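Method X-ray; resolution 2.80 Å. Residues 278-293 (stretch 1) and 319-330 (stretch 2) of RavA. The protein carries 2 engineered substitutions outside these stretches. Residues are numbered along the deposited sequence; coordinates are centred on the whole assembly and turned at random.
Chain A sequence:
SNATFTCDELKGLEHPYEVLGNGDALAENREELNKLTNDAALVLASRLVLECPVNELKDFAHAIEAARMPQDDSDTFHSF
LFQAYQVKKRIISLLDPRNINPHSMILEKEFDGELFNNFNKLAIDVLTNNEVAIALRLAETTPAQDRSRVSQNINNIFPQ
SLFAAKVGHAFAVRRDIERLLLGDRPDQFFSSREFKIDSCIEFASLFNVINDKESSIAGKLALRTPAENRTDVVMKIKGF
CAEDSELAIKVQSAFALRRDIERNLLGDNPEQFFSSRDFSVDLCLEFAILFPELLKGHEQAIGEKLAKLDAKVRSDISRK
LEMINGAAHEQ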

# COMPACT_ATOMS: atom_id res chain seq x y z
N ASP A 278 -31.16 17.40 15.43
CA ASP A 278 -29.86 17.07 14.85
C ASP A 278 -28.69 17.53 15.72
O ASP A 278 -27.54 17.21 15.39
CB ASP A 278 -29.73 17.69 13.46
CG ASP A 278 -30.80 17.22 12.50
OD1 ASP A 278 -31.61 16.36 12.89
OD2 ASP A 278 -30.83 17.71 11.35
N PHE A 279 -28.94 18.28 16.79
CA PHE A 279 -27.87 18.80 17.61
C PHE A 279 -27.27 17.69 18.47
O PHE A 279 -27.99 16.88 19.05
CB PHE A 279 -28.35 19.94 18.50
CG PHE A 279 -27.26 20.56 19.34
CD1 PHE A 279 -26.40 21.50 18.79
CD2 PHE A 279 -27.09 20.20 20.67
CE1 PHE A 279 -25.39 22.07 19.55
CE2 PHE A 279 -26.08 20.76 21.43
CZ PHE A 279 -25.23 21.70 20.87
N SER A 280 -25.94 17.68 18.55
CA SER A 280 -25.22 16.69 19.34
C SER A 280 -23.97 17.34 19.89
O SER A 280 -23.16 17.87 19.12
CB SER A 280 -24.87 15.46 18.50
OG SER A 280 -24.05 14.56 19.23
N VAL A 281 -23.81 17.31 21.22
CA VAL A 281 -22.57 17.80 21.82
C VAL A 281 -21.41 16.90 21.41
O VAL A 281 -20.29 17.38 21.16
CB VAL A 281 -22.71 17.89 23.35
CG1 VAL A 281 -21.43 18.40 23.98
CG2 VAL A 281 -23.88 18.78 23.72
N ASP A 282 -21.65 15.59 21.33
CA ASP A 282 -20.61 14.66 20.89
C ASP A 282 -20.11 15.01 19.49
O ASP A 282 -18.91 14.98 19.22
CB ASP A 282 -21.14 13.23 20.93
CG ASP A 282 -21.61 12.82 22.31
OD1 ASP A 282 -20.94 13.18 23.30
OD2 ASP A 282 -22.64 12.13 22.40
N LEU A 283 -21.04 15.34 18.58
CA LEU A 283 -20.65 15.68 17.22
C LEU A 283 -19.87 16.99 17.17
O LEU A 283 -18.86 17.09 16.46
CB LEU A 283 -21.89 15.76 16.33
CG LEU A 283 -21.65 16.11 14.86
CD1 LEU A 283 -20.69 15.12 14.23
CD2 LEU A 283 -22.96 16.13 14.09
N CYS A 284 -20.31 18.00 17.92
CA CYS A 284 -19.57 19.27 17.96
C CYS A 284 -18.17 19.08 18.52
O CYS A 284 -17.21 19.68 18.03
CB CYS A 284 -20.35 20.30 18.78
SG CYS A 284 -21.91 20.85 18.04
N LEU A 285 -18.03 18.24 19.55
CA LEU A 285 -16.72 17.98 20.12
C LEU A 285 -15.83 17.21 19.15
O LEU A 285 -14.63 17.50 19.03
CB LEU A 285 -16.85 17.21 21.44
CG LEU A 285 -17.49 17.91 22.64
CD1 LEU A 285 -17.59 16.95 23.81
CD2 LEU A 285 -16.71 19.15 23.02
N GLU A 286 -16.41 16.23 18.45
CA GLU A 286 -15.63 15.42 17.52
C GLU A 286 -15.00 16.27 16.42
O GLU A 286 -13.92 15.93 15.91
CB GLU A 286 -16.51 14.33 16.90
CG GLU A 286 -15.76 13.27 16.11
CD GLU A 286 -16.68 12.20 15.55
OE1 GLU A 286 -17.90 12.46 15.45
OE2 GLU A 286 -16.19 11.11 15.20
N PHE A 287 -15.64 17.38 16.07
CA PHE A 287 -15.19 18.27 15.00
C PHE A 287 -15.05 19.69 15.51
O PHE A 287 -15.40 20.66 14.81
CB PHE A 287 -16.14 18.20 13.81
CG PHE A 287 -16.27 16.82 13.22
CD1 PHE A 287 -15.15 16.05 12.96
CD2 PHE A 287 -17.52 16.28 12.95
CE1 PHE A 287 -15.26 14.78 12.43
CE2 PHE A 287 -17.64 15.01 12.41
CZ PHE A 287 -16.52 14.26 12.15
N ALA A 288 -14.53 19.85 16.73
CA ALA A 288 -14.46 21.16 17.36
C ALA A 288 -13.61 22.14 16.56
O ALA A 288 -13.84 23.35 16.62
CB ALA A 288 -13.92 21.02 18.78
N ILE A 289 -12.63 21.63 15.80
CA ILE A 289 -11.74 22.48 15.01
C ILE A 289 -12.52 23.39 14.07
O ILE A 289 -12.01 24.44 13.66
CB ILE A 289 -10.74 21.60 14.24
CG1 ILE A 289 -9.60 22.45 13.67
CG2 ILE A 289 -11.44 20.84 13.12
CD1 ILE A 289 -8.58 21.65 12.89
N LEU A 290 -13.76 23.02 13.73
CA LEU A 290 -14.55 23.84 12.82
C LEU A 290 -14.96 25.17 13.44
O LEU A 290 -15.15 26.15 12.70
CB LEU A 290 -15.80 23.07 12.39
CG LEU A 290 -15.64 22.02 11.29
CD1 LEU A 290 -16.91 21.22 11.12
CD2 LEU A 290 -15.26 22.71 10.00
N PHE A 291 -15.08 25.25 14.76
CA PHE A 291 -15.84 26.35 15.36
C PHE A 291 -15.08 27.68 15.46
O PHE A 291 -15.67 28.71 15.11
CB PHE A 291 -16.36 25.93 16.74
CG PHE A 291 -17.54 25.01 16.67
CD1 PHE A 291 -17.36 23.65 16.46
CD2 PHE A 291 -18.82 25.51 16.78
CE1 PHE A 291 -18.45 22.80 16.38
CE2 PHE A 291 -19.92 24.66 16.70
CZ PHE A 291 -19.73 23.31 16.51
N PRO A 292 -13.83 27.72 15.94
CA PRO A 292 -13.16 29.04 16.05
C PRO A 292 -13.08 29.80 14.73
O PRO A 292 -13.27 31.02 14.72
CB PRO A 292 -11.77 28.67 16.58
CG PRO A 292 -11.98 27.41 17.32
CD PRO A 292 -13.00 26.65 16.52
N GLU A 293 -12.82 29.11 13.62
CA GLU A 293 -12.75 29.79 12.32
C GLU A 293 -14.12 30.29 11.89
O GLU A 293 -14.30 31.47 11.59
CB GLU A 293 -12.17 28.85 11.27
CG GLU A 293 -10.80 29.26 10.74
CD GLU A 293 -9.66 28.55 11.45
OE1 GLU A 293 -8.50 28.75 11.05
OE2 GLU A 293 -9.94 27.80 12.41
N ARG A 319 -22.35 27.76 27.94
CA ARG A 319 -21.53 26.68 28.49
C ARG A 319 -21.09 25.72 27.40
O ARG A 319 -19.91 25.36 27.31
CB ARG A 319 -22.32 25.94 29.58
CG ARG A 319 -21.56 25.67 30.86
CD ARG A 319 -22.52 25.68 32.04
NE ARG A 319 -23.69 24.84 31.79
CZ ARG A 319 -24.89 25.05 32.33
NH1 ARG A 319 -25.09 26.08 33.14
NH2 ARG A 319 -25.90 24.24 32.04
N LYS A 320 -22.04 25.28 26.57
CA LYS A 320 -21.70 24.36 25.48
C LYS A 320 -20.71 24.99 24.51
O LYS A 320 -19.78 24.32 24.04
CB LYS A 320 -22.97 23.92 24.76
CG LYS A 320 -23.83 22.97 25.56
CD LYS A 320 -25.14 22.67 24.85
CE LYS A 320 -26.06 21.82 25.71
NZ LYS A 320 -27.36 21.52 25.03
N LEU A 321 -20.84 26.27 24.24
CA LEU A 321 -19.92 26.86 23.24
C LEU A 321 -18.51 26.97 23.81
O LEU A 321 -17.57 26.86 23.04
CB LEU A 321 -20.47 28.23 22.85
CG LEU A 321 -21.64 28.21 21.89
CD1 LEU A 321 -21.95 29.61 21.39
CD2 LEU A 321 -21.34 27.30 20.72
N GLU A 322 -18.39 27.21 25.10
CA GLU A 322 -17.06 27.40 25.73
C GLU A 322 -16.37 26.05 25.83
O GLU A 322 -15.15 25.99 25.70
CB GLU A 322 -17.24 28.05 27.10
CG GLU A 322 -15.97 28.12 27.92
CD GLU A 322 -16.18 27.98 29.42
OE1 GLU A 322 -16.69 26.93 29.85
OE2 GLU A 322 -15.83 28.92 30.15
N MET A 323 -17.15 25.01 26.06
CA MET A 323 -16.60 23.64 26.10
C MET A 323 -16.18 23.23 24.69
O MET A 323 -15.11 22.65 24.56
CB MET A 323 -17.67 22.66 26.58
CG MET A 323 -17.51 21.30 26.01
SD MET A 323 -18.10 20.14 27.21
CE MET A 323 -17.07 20.59 28.60
N ILE A 324 -17.01 23.52 23.69
CA ILE A 324 -16.61 23.17 22.33
C ILE A 324 -15.34 23.90 21.94
O ILE A 324 -14.44 23.33 21.32
CB ILE A 324 -17.76 23.47 21.35
CG1 ILE A 324 -18.93 22.51 21.59
CG2 ILE A 324 -17.27 23.37 19.92
CD1 ILE A 324 -20.24 23.01 21.03
N ASN A 325 -15.24 25.18 22.31
CA ASN A 325 -14.02 25.94 22.01
C ASN A 325 -12.83 25.38 22.77
O ASN A 325 -11.70 25.39 22.26
CB ASN A 325 -14.23 27.41 22.34
CG ASN A 325 -13.76 28.32 21.22
OD1 ASN A 325 -14.51 28.61 20.28
ND2 ASN A 325 -12.52 28.78 21.31
N GLY A 326 -13.05 24.89 24.00
CA GLY A 326 -11.97 24.25 24.74
C GLY A 326 -11.52 22.94 24.12
O GLY A 326 -10.35 22.59 24.21
N ALA A 327 -12.45 22.21 23.50
CA ALA A 327 -12.07 20.99 22.80
C ALA A 327 -11.22 21.29 21.58
O ALA A 327 -10.37 20.48 21.19
CB ALA A 327 -13.31 20.19 22.40
N ALA A 328 -11.44 22.44 20.95
CA ALA A 328 -10.50 22.95 19.96
C ALA A 328 -9.21 23.37 20.66
O ALA A 328 -9.10 23.35 21.88
CB ALA A 328 -11.12 24.10 19.17
N HIS A 329 -8.22 23.77 19.86
CA HIS A 329 -6.86 23.99 20.36
C HIS A 329 -6.35 22.73 21.06
O HIS A 329 -5.69 22.79 22.10
CB HIS A 329 -6.78 25.20 21.30
CG HIS A 329 -7.65 26.35 20.89
ND1 HIS A 329 -8.81 26.68 21.55
CD2 HIS A 329 -7.53 27.24 19.88
CE1 HIS A 329 -9.37 27.73 20.97
NE2 HIS A 329 -8.61 28.09 19.95
N GLU A 330 -6.67 21.58 20.48
CA GLU A 330 -6.27 20.28 21.01
C GLU A 330 -6.21 19.27 19.87
O GLU A 330 -6.76 19.50 18.80
CB GLU A 330 -7.23 19.81 22.10
CG GLU A 330 -6.67 19.87 23.51
CD GLU A 330 -7.58 19.22 24.53
OE1 GLU A 330 -8.72 18.86 24.16
OE2 GLU A 330 -7.16 19.06 25.70

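Helix 281-286 and helix 319-327 run in the same general direction, their axes 34° apart and 9.2 Å from each other at closest approach. The CA register shows the spacing narrowing along the chain: Val281 CA lies 7.6 Å from Lys320 CA, Leu285 CA 5.6 Å from Ile324 CA, and Ala288 CA 5.1 Å from Ala328 CA. Together the stretches bury 622 Å², and no hydrogen bond crosses between them, so the contact rests mainly on apolar packing. The first helix is capped by Ser280, whose OG accepts from Leu283 N at 3.2 Å with an N-H...acceptor angle of 157°; the second carries an unbroken i to i+4 ladder from Met323 N, bonded to Arg319 O, to Ala328 N, bonded to Ile324 O.

At the start of stretch 2, Arg319 makes no contact, whereas Lys320 points its CB toward stretch 1. Its chain is extended (m, then t at chi2 to chi4), which carries the methylenes past Val281 at the start of the first helix toward Phe279: Lys320 CE is 4.2 Å from Val281 CG2, and Lys320 NZ reaches 3.9 Å from Phe279 CE2. That approach is oblique to the ring, and NZ is hydrogen-bonded elsewhere in the structure. Leu321 and Glu322 stay outside contact range.

Met323 contributes from the more open side, Met323 CG lying 3.8 Å from Leu285 CD2. The Leu285 CB points sideways, but the m, t rotamer brings the end of the side chain nearer to stretch 2.

Ile324 is the centre of the contact, with 104 Å² covered, the largest share of any residue. Ile324 CD1 packs 3.5 Å from Cys284 CB, while Ile324 CG2 sits over one face of the Phe291 ring, 3.7 Å from the centroid and 20° off the normal. This is CH-pi geometry, in which a weakly polarised methyl meets the pi cloud; the closest atom pair, Ile324 CG2 to Phe291 CD1, is 3.5 Å. Leu285 CD2 adds a looser contact at 4.3 Å from Ile324 CG1. CD1 lies nearest Cys284, while CG2 meets the Phe291 ring and, at 4.2 Å from Ile324 CG2, Ala288 CB.

Asn325 is peripheral: Asn325 OD1 is 4.1 Å from Pro292 CG, a van der Waals approach without a polar partner in stretch 1. Gly326 has no contact here.

Ala327 and Ala328 mark the close end of the interface. Ala327 CB lies 3.6 Å from Leu285 CD2 and 3.8 Å from Ala288 CB. Small side chains on both sides accompany the close backbones: Ala288 CB is 3.5 Å from Ile324 O and 3.6 Å from Ala328 N, so one methyl rests directly against the opposing main chain. Ala288 belongs to the type I turn from Phe287 to Leu290, beyond the first helix. Ala328, the first residue to leave helical phi/psi, places Ala328 CB 4.2 Å from Ala288 CB and 3.9 Å from Pro292 CG. His329 follows with positive phi (55°); its CB points away, yet His329 NE2 returns to 4.3 Å from Pro292 CG, closing the contact.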